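Local coordinates for muramidase (Sodiomyces alcalophilus, PDB 6ZM8), which cleaves peptidoglycan as a fungal family 25 glycoside hydrolase, probably hydrolysing the bond between N-acetylmuramic acid and N-acetylglucosamine in bacterial cell walls, at residues Ile29-Gly34 against Arg56-Phe61; Pro91-Ile96 against Trp131-Thr136; Gln72-Ala77 against Val121-Gly126; Gly4-Gly9 against Asp190-Asn195. All blocks are in the same frame, centred on the assembly; numbering follows the deposited sequence. Where two conformers were deposited one is given.

Contact 1 (Ile29-Gly34 against Arg56-Phe61); sequences IKATEG and RGAYHF
The Tyr59 ring carries Lys30 on one face: Lys30 CA sits over the middle of the ring, and Lys30 CB adds a CH-pi contact, 3.8 Å from the centroid. Tyr59 chi1 (71°) sets CG between the backbone N and the carbonyl carbon. The His60 ring is met at its edge and in its plane. ND1 hydrogen-bonds Thr32 OG1 at 2.7 Å, while CE1 faces Gly34 O at 3.2 Å. Its NE2 pairs with Gln72, so both ring nitrogens are held, which probably fixes the turn of the imidazole; Phe120 meets the ring as well. Phe61 lies alongside Glu33, both pointing the same way, with Glu33 CD 3.8 Å from Phe61 CD1 and the carboxylate turned 43° from the ring. The extended Lys30 chain runs on to a salt bridge, NZ to Glu33 OE1 at 2.9 Å, whereas Glu33 OE2 turns to Gln63.

Between these two sets of side chains the strands pair in parallel, Ile29 with Ala58 and Lys30 with Tyr59. A beta bulge then shifts the register by one, to Thr32 with His60 and Glu33 with Phe61. At the bulge Ala31 N donates to Tyr59 O at 2.8 Å. A weak bond, Thr32 N to Tyr59 O, spans 3.5 Å. The two faces therefore differ in chemistry: on one the Lys30-Glu33 ion pair shares its place with the Tyr59 and Phe61 rings, and on the other lies a tightly bonded Thr32-His60 pair, where buried Gly34 O has no hydrogen-bond partner in the model.

Contact 2 (Pro91-Ile96 against Trp131-Thr136); sequences PGALDI and WPVIYT
Asp95 and Tyr135 both hold CG anti to the backbone N (chi1 174° and 171°); strand pairing puts them on one face of the sheet, and the like torsions lay the two CG atoms the same way, the side chains running side by side. Asp95 OD1 comes to 3.2 Å from Tyr135 CD1, the carboxylate plane turned 71° from the ring. In Thr136 it is OG1 that stands anti to the backbone N; the hydroxyl donates to Ile96 O at 2.8 Å, almost in line with the carbonyl, and adds a side-chain rung to the end of the ladder. Its main-chain rungs are Val133 N to Gly92 O, Leu94 N to Val133 O, Tyr135 N to Leu94 O and Ile96 N to Tyr135 O, a regular parallel register. Apolar contacts accompany the ladder: Ala93 CB meets Val133 CB at 3.9 Å and Val133 CG2 reaches Pro91 CG. Separately, Ile96 CG2 lies 3.8 Å from Ile134 CG2.

The polar tip of Tyr135 is bonded to Gln180. Asp95 OD1 and Glu97 OE2 bring two like charges close; Asp95-Ile96-Glu97 probably corresponds to the Asp-X-Glu acids of the family 25 active site. Strands 93-95 and 133-136 belong to a beta-alpha-beta unit whose connecting helix 110-128 covers Leu94 and Pro132. Helix 138-145 packs its Trp141 on Ile96, Ile134 and Thr136, while strand 55-61 continues the sheet beyond strand 93-95.

Contact 3 (Gln72-Ala77 against Val121-Gly126); sequences QARYFA and VTTYHG
Aromatic contact comes from Phe76 and Tyr124, whose rings are inclined by 28° yet slid so far apart that they barely overlap. Centroids stand 5.5 Å from each other, and the touch is made by Phe76 CE2 and Tyr124 CE1 at 3.5 Å. Tyr124 CG is anti to the backbone N (chi1 -176°), and Ala73 O lies at the edge of the ring, near its plane. Aliphatic contact centres on Ala73, whose CB lies 3.8 Å from Thr123 CG2 and 4.1 Å from Tyr124 CB. This small side chain is consistent with the close approach of segments 72-77 and 121-126, whose axes come to 8.6 Å and cross at -39°. Ala77 CB adds a looser contact with Tyr124 CE1.

No hydrogen bond joins the segments. Polar tips look to other partners: Thr123 OG1 bonds Asp119 O within its own helix, and Tyr124 OH bonds both Gly81 O and Gly92 N. A phenylalanine in place of Tyr124 would probably leave Gly81 O and Gly92 N without the hydroxyl that joins them. The interface thus relies on van der Waals packing, with one tyrosine hydroxyl linking helix 110-128 to Gly81 and to Gly92, beside strand 93-95.

Contact 4 (Gly4-Gly9 against Asp190-Asn195); sequences GFDISG and DSNWFN
Asp6 reaches over the neighbouring strand to Asp190 and Asn192, its chi1 of 61° setting CG between the backbone N and the carbonyl carbon. From CB outward, CB lies 3.9 Å from Asn192 ND2, and CG comes to 3.6 Å from Asp190 CB. At the tip the two oxygens part company. OD1 stands only 2.5 Å from Asp190 OD2, the carboxylate planes 46° apart. OD2 accepts from Asn192 ND2 at 2.9 Å on its anti lone pair, with OD2 lying near the plane of the Asn192 amide. Gln180 NE2 also donates to OD2, so two amides grip one oxygen. In the second shell, Trp158 NE1 bonds Asn192 OD1 and so helps to fix the turn of that amide. An alanine in place of Asp6 would probably leave Asn192 ND2 and Gln180 NE2 without their common acceptor and Asp190 freer to turn.

The strands themselves run antiparallel. Gly4 with Asn192 and Asp6 with Asp190 are hydrogen-bonded pairs, each with two N-H...O bonds. Phe5 with Ser191 between them is non-hydrogen-bonded, and Phe5 CB lies 3.1 Å from Asp190 O. Joining the first strand to one near the chain end closes the curled sheet, as in the modified beta/alpha barrel of family 25 enzymes; the paired acids with their amide neighbours are consistent with that family's acidic pocket.

Contacts 1, 2 and 4 all belong to the curled sheet at the heart of the barrel, while contact 3 joins two helices of the layer outside it, partly buried and farthest from the chain centre. Contact 2 lies nearest that centre. Strand 55-61 of contact 1 hydrogen-bonds strand 93-95 of contact 2, and strand 26-33 pairs with strand 2-7 of contact 4, forming a continuous run. Parallel pairing in contacts 1 and 2 gives way to antiparallel closure in contact 4. To its backbone ladder contact 1 adds an ion pair and a Thr-His bond, contact 2 mostly apolar groups, contact 4 acids and amides. Apolar contact 3 meets contacts 1 and 2 through the Gln72-His60 and Tyr124-Gly92 hydrogen bonds and through Phe76.

Contact 1 (Ile29-Gly34 against Arg56-Phe61)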
# COMPACT_ATOMS: atom_id res chain seq x y z
N ILE A 29 -7.04 1.84 -1.15
CA ILE A 29 -7.75 3.09 -0.87
C ILE A 29 -7.00 3.81 0.25
O ILE A 29 -6.75 3.24 1.31
CB ILE A 29 -9.19 2.79 -0.44
CG1 ILE A 29 -9.93 2.03 -1.55
CG2 ILE A 29 -9.93 4.08 -0.09
CD1 ILE A 29 -11.26 1.43 -1.11
N LYS A 30 -6.68 5.10 0.04
CA LYS A 30 -5.97 5.82 1.09
C LYS A 30 -6.84 5.96 2.32
O LYS A 30 -7.99 6.45 2.25
CB LYS A 30 -5.57 7.21 0.63
CG LYS A 30 -4.70 7.94 1.66
CD LYS A 30 -4.11 9.23 1.14
CE LYS A 30 -3.32 9.96 2.22
NZ LYS A 30 -2.71 11.17 1.69
N ALA A 31 -6.29 5.59 3.48
CA ALA A 31 -6.97 5.77 4.76
C ALA A 31 -6.38 6.94 5.52
O ALA A 31 -7.16 7.82 5.98
CB ALA A 31 -6.93 4.51 5.61
N THR A 32 -5.08 6.91 5.81
CA THR A 32 -4.47 7.79 6.78
C THR A 32 -3.15 8.34 6.28
O THR A 32 -2.52 7.79 5.36
CB THR A 32 -4.27 7.06 8.14
OG1 THR A 32 -3.63 5.81 7.89
CG2 THR A 32 -5.58 6.80 8.85
N GLU A 33 -2.69 9.39 6.96
CA GLU A 33 -1.37 9.95 6.77
C GLU A 33 -0.90 10.51 8.11
O GLU A 33 -1.68 11.17 8.83
CB GLU A 33 -1.38 11.05 5.69
CG GLU A 33 -0.05 11.78 5.54
CD GLU A 33 0.01 12.69 4.33
OE1 GLU A 33 -0.83 12.53 3.38
OE2 GLU A 33 0.93 13.54 4.37
N GLY A 34 0.35 10.23 8.48
CA GLY A 34 0.80 10.69 9.77
C GLY A 34 -0.06 10.15 10.90
O GLY A 34 -0.47 9.02 10.89
N ARG A 56 -10.26 -5.55 -1.40
CA ARG A 56 -9.85 -4.17 -1.14
C ARG A 56 -8.95 -4.11 0.06
O ARG A 56 -9.05 -4.92 0.99
CB ARG A 56 -11.04 -3.20 -1.01
CG ARG A 56 -11.93 -3.41 0.20
CD ARG A 56 -12.98 -4.51 0.03
NE ARG A 56 -13.89 -4.58 1.15
CZ ARG A 56 -13.64 -5.17 2.32
NH1 ARG A 56 -12.52 -5.87 2.49
NH2 ARG A 56 -14.50 -5.08 3.30
N GLY A 57 -8.09 -3.10 0.07
CA GLY A 57 -7.28 -2.78 1.21
C GLY A 57 -7.13 -1.27 1.35
O GLY A 57 -7.54 -0.50 0.47
N ALA A 58 -6.50 -0.90 2.45
CA ALA A 58 -6.23 0.49 2.78
C ALA A 58 -4.74 0.76 2.73
O ALA A 58 -3.92 -0.18 2.91
CB ALA A 58 -6.74 0.79 4.18
N TYR A 59 -4.35 2.03 2.57
CA TYR A 59 -2.94 2.39 2.69
C TYR A 59 -2.76 3.63 3.56
O TYR A 59 -3.69 4.46 3.76
CB TYR A 59 -2.23 2.51 1.33
CG TYR A 59 -2.58 3.68 0.45
CD1 TYR A 59 -1.93 4.90 0.57
CD2 TYR A 59 -3.53 3.55 -0.57
CE1 TYR A 59 -2.18 5.95 -0.30
CE2 TYR A 59 -3.81 4.60 -1.45
CZ TYR A 59 -3.11 5.80 -1.31
OH TYR A 59 -3.36 6.84 -2.17
N HIS A 60 -1.54 3.72 4.09
CA HIS A 60 -1.12 4.79 5.00
C HIS A 60 0.06 5.52 4.39
O HIS A 60 1.07 4.89 4.02
CB HIS A 60 -0.61 4.13 6.31
CG HIS A 60 -0.07 5.15 7.26
ND1 HIS A 60 -0.92 5.97 8.00
CD2 HIS A 60 1.22 5.51 7.51
CE1 HIS A 60 -0.14 6.77 8.69
NE2 HIS A 60 1.16 6.55 8.41
N PHE A 61 -0.02 6.85 4.29
CA PHE A 61 1.12 7.64 3.83
C PHE A 61 2.03 7.96 5.01
O PHE A 61 1.67 8.72 5.94
CB PHE A 61 0.67 8.91 3.10
CG PHE A 61 1.84 9.59 2.40
CD1 PHE A 61 2.74 10.40 3.08
CD2 PHE A 61 2.08 9.31 1.08
CE1 PHE A 61 3.86 10.93 2.43
CE2 PHE A 61 3.17 9.85 0.43
CZ PHE A 61 4.07 10.66 1.10

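Contact 2 (Pro91-Ile96 against Trp131-Thr136)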
# COMPACT_ATOMS: atom_id res chain seq x y z
N PRO A 91 -4.05 -7.08 3.27
CA PRO A 91 -3.29 -6.44 4.34
C PRO A 91 -3.07 -4.97 3.98
O PRO A 91 -2.88 -4.61 2.81
CB PRO A 91 -1.97 -7.22 4.36
CG PRO A 91 -1.84 -7.71 2.91
CD PRO A 91 -3.24 -8.05 2.49
N GLY A 92 -3.07 -4.12 5.00
CA GLY A 92 -2.82 -2.70 4.76
C GLY A 92 -1.43 -2.49 4.15
O GLY A 92 -0.49 -3.28 4.39
N ALA A 93 -1.30 -1.39 3.42
CA ALA A 93 -0.04 -1.03 2.79
C ALA A 93 0.54 0.23 3.41
O ALA A 93 -0.16 1.23 3.67
CB ALA A 93 -0.23 -0.80 1.29
N LEU A 94 1.86 0.18 3.63
CA LEU A 94 2.66 1.32 4.05
C LEU A 94 3.20 2.00 2.79
O LEU A 94 4.03 1.42 2.08
CB LEU A 94 3.82 0.83 4.92
CG LEU A 94 4.79 1.93 5.35
CD1 LEU A 94 4.11 2.96 6.25
CD2 LEU A 94 5.98 1.32 6.06
N ASP A 95 2.73 3.23 2.52
CA ASP A 95 3.21 4.03 1.38
C ASP A 95 4.36 4.88 1.92
O ASP A 95 4.14 5.89 2.62
CB ASP A 95 2.03 4.84 0.87
CG ASP A 95 2.37 5.84 -0.20
OD1 ASP A 95 3.56 5.97 -0.54
OD2 ASP A 95 1.43 6.51 -0.68
N ILE A 96 5.57 4.41 1.64
CA ILE A 96 6.80 4.97 2.18
C ILE A 96 7.66 5.45 0.99
O ILE A 96 8.23 4.64 0.24
CB ILE A 96 7.50 3.99 3.15
CG1 ILE A 96 8.81 4.54 3.69
CG2 ILE A 96 7.73 2.60 2.57
CD1 ILE A 96 8.70 5.78 4.53
N TRP A 131 1.49 -8.92 8.25
CA TRP A 131 2.57 -8.06 7.80
C TRP A 131 2.00 -7.14 6.70
O TRP A 131 1.31 -7.60 5.81
CB TRP A 131 3.74 -8.87 7.23
CG TRP A 131 4.36 -9.77 8.25
CD1 TRP A 131 4.28 -11.13 8.30
CD2 TRP A 131 5.09 -9.40 9.42
NE1 TRP A 131 4.92 -11.62 9.41
CE2 TRP A 131 5.43 -10.57 10.12
CE3 TRP A 131 5.48 -8.18 9.96
CZ2 TRP A 131 6.13 -10.56 11.32
CZ3 TRP A 131 6.18 -8.18 11.15
CH2 TRP A 131 6.50 -9.35 11.83
N PRO A 132 2.30 -5.85 6.77
CA PRO A 132 1.78 -4.94 5.75
C PRO A 132 2.53 -5.13 4.43
O PRO A 132 3.68 -5.56 4.37
CB PRO A 132 2.03 -3.56 6.35
CG PRO A 132 3.29 -3.77 7.16
CD PRO A 132 3.16 -5.17 7.74
N VAL A 133 1.84 -4.72 3.35
CA VAL A 133 2.50 -4.48 2.08
C VAL A 133 3.34 -3.21 2.19
O VAL A 133 2.96 -2.28 2.91
CB VAL A 133 1.39 -4.34 1.02
CG1 VAL A 133 1.88 -3.79 -0.31
CG2 VAL A 133 0.71 -5.69 0.80
N ILE A 134 4.48 -3.18 1.50
CA ILE A 134 5.28 -1.96 1.39
C ILE A 134 5.17 -1.43 -0.03
O ILE A 134 5.54 -2.13 -0.98
CB ILE A 134 6.74 -2.20 1.78
CG1 ILE A 134 6.83 -2.44 3.29
CG2 ILE A 134 7.64 -1.03 1.34
CD1 ILE A 134 8.20 -2.87 3.78
N TYR A 135 4.67 -0.19 -0.15
CA TYR A 135 4.65 0.55 -1.42
C TYR A 135 5.83 1.52 -1.41
O TYR A 135 5.96 2.33 -0.49
CB TYR A 135 3.35 1.32 -1.58
CG TYR A 135 3.35 2.28 -2.77
CD1 TYR A 135 3.87 3.57 -2.64
CD2 TYR A 135 2.84 1.91 -4.00
CE1 TYR A 135 3.87 4.45 -3.69
CE2 TYR A 135 2.79 2.80 -5.07
CZ TYR A 135 3.31 4.09 -4.91
OH TYR A 135 3.27 5.02 -5.92
N THR A 136 6.66 1.43 -2.44
CA THR A 136 7.79 2.33 -2.56
C THR A 136 8.26 2.34 -4.02
O THR A 136 7.65 1.74 -4.90
CB THR A 136 8.91 1.91 -1.56
OG1 THR A 136 9.83 3.00 -1.40
CG2 THR A 136 9.64 0.66 -1.97

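Contact 3 (Gln72-Ala77 against Val121-Gly126)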
# COMPACT_ATOMS: atom_id res chain seq x y z
N GLN A 72 2.11 5.52 14.08
CA GLN A 72 1.41 5.58 12.79
C GLN A 72 0.74 4.24 12.46
O GLN A 72 -0.35 4.25 11.87
CB GLN A 72 2.36 6.06 11.70
CG GLN A 72 2.53 7.57 11.83
CD GLN A 72 3.44 8.23 10.83
OE1 GLN A 72 3.37 7.97 9.62
NE2 GLN A 72 4.26 9.13 11.32
N ALA A 73 1.35 3.11 12.84
CA ALA A 73 0.68 1.84 12.63
C ALA A 73 -0.60 1.75 13.45
O ALA A 73 -1.62 1.25 12.96
CB ALA A 73 1.61 0.69 12.99
N ARG A 74 -0.57 2.22 14.70
CA ARG A 74 -1.78 2.22 15.52
C ARG A 74 -2.85 3.11 14.90
O ARG A 74 -4.04 2.75 14.87
CB ARG A 74 -1.49 2.71 16.95
CG ARG A 74 -0.78 1.72 17.82
CD ARG A 74 -0.63 2.18 19.28
NE ARG A 74 0.43 3.17 19.45
CZ ARG A 74 1.76 2.90 19.68
NH1 ARG A 74 2.13 1.63 19.66
NH2 ARG A 74 2.64 3.86 19.78
N TYR A 75 -2.47 4.30 14.46
CA TYR A 75 -3.44 5.24 13.87
C TYR A 75 -4.07 4.63 12.62
O TYR A 75 -5.28 4.67 12.42
CB TYR A 75 -2.74 6.56 13.57
CG TYR A 75 -3.66 7.63 13.07
CD1 TYR A 75 -4.61 8.19 13.89
CD2 TYR A 75 -3.57 8.13 11.78
CE1 TYR A 75 -5.44 9.23 13.46
CE2 TYR A 75 -4.39 9.15 11.32
CZ TYR A 75 -5.30 9.72 12.17
OH TYR A 75 -6.05 10.76 11.71
N PHE A 76 -3.23 4.07 11.75
CA PHE A 76 -3.71 3.42 10.53
C PHE A 76 -4.65 2.26 10.85
O PHE A 76 -5.76 2.18 10.29
CB PHE A 76 -2.49 2.94 9.74
CG PHE A 76 -2.80 2.14 8.52
CD1 PHE A 76 -3.68 2.60 7.53
CD2 PHE A 76 -2.13 0.93 8.29
CE1 PHE A 76 -3.86 1.87 6.36
CE2 PHE A 76 -2.31 0.22 7.11
CZ PHE A 76 -3.17 0.69 6.14
N ALA A 77 -4.23 1.35 11.73
CA ALA A 77 -5.03 0.16 12.02
C ALA A 77 -6.38 0.51 12.65
O ALA A 77 -7.32 -0.25 12.51
CB ALA A 77 -4.26 -0.80 12.89
N VAL A 121 5.99 -1.89 10.79
CA VAL A 121 5.49 -3.20 10.32
C VAL A 121 5.34 -4.18 11.49
O VAL A 121 4.46 -5.02 11.45
CB VAL A 121 6.34 -3.78 9.17
CG1 VAL A 121 6.50 -2.77 8.03
CG2 VAL A 121 7.69 -4.27 9.62
N THR A 122 6.24 -4.15 12.49
CA THR A 122 6.08 -5.01 13.65
C THR A 122 4.81 -4.63 14.41
O THR A 122 4.05 -5.51 14.85
CB THR A 122 7.33 -4.93 14.53
OG1 THR A 122 8.42 -5.52 13.85
CG2 THR A 122 7.15 -5.63 15.85
N THR A 123 4.58 -3.34 14.59
CA THR A 123 3.39 -2.89 15.32
C THR A 123 2.11 -3.28 14.56
O THR A 123 1.15 -3.79 15.15
CB THR A 123 3.46 -1.40 15.60
OG1 THR A 123 4.63 -1.12 16.39
CG2 THR A 123 2.25 -0.91 16.38
N TYR A 124 2.10 -3.03 13.25
CA TYR A 124 0.92 -3.36 12.46
C TYR A 124 0.60 -4.87 12.55
O TYR A 124 -0.54 -5.26 12.67
CB TYR A 124 1.14 -2.91 11.00
CG TYR A 124 -0.09 -3.14 10.14
CD1 TYR A 124 -1.16 -2.24 10.17
CD2 TYR A 124 -0.19 -4.26 9.33
CE1 TYR A 124 -2.30 -2.46 9.41
CE2 TYR A 124 -1.33 -4.49 8.56
CZ TYR A 124 -2.39 -3.59 8.61
OH TYR A 124 -3.50 -3.87 7.85
N HIS A 125 1.66 -5.68 12.46
CA HIS A 125 1.47 -7.15 12.57
C HIS A 125 0.96 -7.56 13.97
O HIS A 125 0.12 -8.45 14.08
CB HIS A 125 2.79 -7.82 12.21
CG HIS A 125 2.78 -9.30 12.36
ND1 HIS A 125 3.22 -9.90 13.52
CD2 HIS A 125 2.41 -10.26 11.52
CE1 HIS A 125 3.10 -11.24 13.36
NE2 HIS A 125 2.60 -11.48 12.16
N GLY A 126 1.48 -6.92 15.01
CA GLY A 126 1.00 -7.23 16.34
C GLY A 126 -0.45 -6.87 16.55
O GLY A 126 -1.16 -7.52 17.33

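Contact 4 (Gly4-Gly9 against Asp190-Asn195)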
# COMPACT_ATOMS: atom_id res chain seq x y z
N GLY A 4 -5.94 -4.24 -11.12
CA GLY A 4 -6.61 -3.49 -10.08
C GLY A 4 -6.12 -2.05 -10.12
O GLY A 4 -5.52 -1.60 -11.08
N PHE A 5 -6.41 -1.31 -9.04
CA PHE A 5 -6.19 0.13 -9.08
C PHE A 5 -6.10 0.66 -7.64
O PHE A 5 -6.24 -0.08 -6.67
CB PHE A 5 -7.25 0.85 -9.95
CG PHE A 5 -8.67 0.90 -9.43
CD1 PHE A 5 -9.48 -0.23 -9.36
CD2 PHE A 5 -9.22 2.12 -9.07
CE1 PHE A 5 -10.80 -0.14 -8.96
CE2 PHE A 5 -10.55 2.23 -8.68
CZ PHE A 5 -11.34 1.10 -8.64
N ASP A 6 -5.84 1.96 -7.53
CA ASP A 6 -5.84 2.60 -6.22
C ASP A 6 -6.31 4.04 -6.37
O ASP A 6 -6.18 4.67 -7.42
CB ASP A 6 -4.47 2.51 -5.50
CG ASP A 6 -3.35 3.18 -6.26
OD1 ASP A 6 -3.26 4.44 -6.16
OD2 ASP A 6 -2.60 2.47 -6.97
N ILE A 7 -6.89 4.51 -5.27
CA ILE A 7 -7.56 5.82 -5.19
C ILE A 7 -7.33 6.42 -3.81
O ILE A 7 -7.01 5.74 -2.83
CB ILE A 7 -9.07 5.69 -5.49
CG1 ILE A 7 -9.76 4.74 -4.49
CG2 ILE A 7 -9.31 5.28 -6.94
CD1 ILE A 7 -11.21 4.45 -4.82
N SER A 8 -7.56 7.73 -3.77
CA SER A 8 -7.50 8.52 -2.55
C SER A 8 -8.59 9.58 -2.61
O SER A 8 -9.42 9.60 -3.53
CB SER A 8 -6.14 9.17 -2.38
OG SER A 8 -5.98 10.21 -3.33
N GLY A 9 -8.56 10.51 -1.67
CA GLY A 9 -9.49 11.64 -1.72
C GLY A 9 -9.22 12.57 -2.88
O GLY A 9 -10.04 13.51 -3.09
N ASP A 190 -4.65 5.39 -9.84
CA ASP A 190 -3.50 4.70 -10.40
C ASP A 190 -3.86 3.26 -10.77
O ASP A 190 -4.76 2.68 -10.17
CB ASP A 190 -2.32 4.68 -9.42
CG ASP A 190 -2.07 6.06 -8.86
OD1 ASP A 190 -1.81 6.98 -9.61
OD2 ASP A 190 -2.17 6.22 -7.58
N SER A 191 -3.14 2.69 -11.74
CA SER A 191 -3.39 1.33 -12.17
C SER A 191 -2.31 0.39 -11.64
O SER A 191 -1.13 0.74 -11.65
CB SER A 191 -3.40 1.22 -13.70
OG SER A 191 -4.35 2.13 -14.26
N ASN A 192 -2.75 -0.80 -11.23
CA ASN A 192 -1.87 -1.81 -10.67
C ASN A 192 -2.08 -3.16 -11.36
O ASN A 192 -3.18 -3.52 -11.78
CB ASN A 192 -2.17 -2.04 -9.18
CG ASN A 192 -1.92 -0.77 -8.39
OD1 ASN A 192 -0.81 -0.26 -8.36
ND2 ASN A 192 -2.98 -0.24 -7.77
N TRP A 193 -1.00 -3.95 -11.36
CA TRP A 193 -1.06 -5.39 -11.62
C TRP A 193 -0.77 -6.13 -10.33
O TRP A 193 0.15 -5.77 -9.59
CB TRP A 193 -0.01 -5.83 -12.64
CG TRP A 193 -0.18 -5.25 -14.01
CD1 TRP A 193 0.72 -4.50 -14.69
CD2 TRP A 193 -1.33 -5.35 -14.89
NE1 TRP A 193 0.25 -4.14 -15.93
CE2 TRP A 193 -1.02 -4.60 -16.07
CE3 TRP A 193 -2.57 -5.97 -14.80
CZ2 TRP A 193 -1.94 -4.47 -17.12
CZ3 TRP A 193 -3.47 -5.83 -15.84
CH2 TRP A 193 -3.15 -5.10 -16.98
N PHE A 194 -1.52 -7.21 -10.10
CA PHE A 194 -1.17 -8.21 -9.10
C PHE A 194 -0.48 -9.37 -9.82
O PHE A 194 -0.98 -9.89 -10.82
CB PHE A 194 -2.44 -8.73 -8.39
CG PHE A 194 -2.16 -9.94 -7.53
CD1 PHE A 194 -1.49 -9.82 -6.32
CD2 PHE A 194 -2.58 -11.21 -7.94
CE1 PHE A 194 -1.25 -10.95 -5.54
CE2 PHE A 194 -2.34 -12.33 -7.16
CZ PHE A 194 -1.68 -12.20 -5.97
N ASN A 195 0.68 -9.77 -9.27
CA ASN A 195 1.53 -10.80 -9.87
C ASN A 195 1.11 -12.20 -9.42
O ASN A 195 1.83 -12.85 -8.70
CB ASN A 195 2.98 -10.53 -9.47
CG ASN A 195 3.99 -11.40 -10.14
OD1 ASN A 195 3.66 -12.08 -11.12
ND2 ASN A 195 5.19 -11.37 -9.64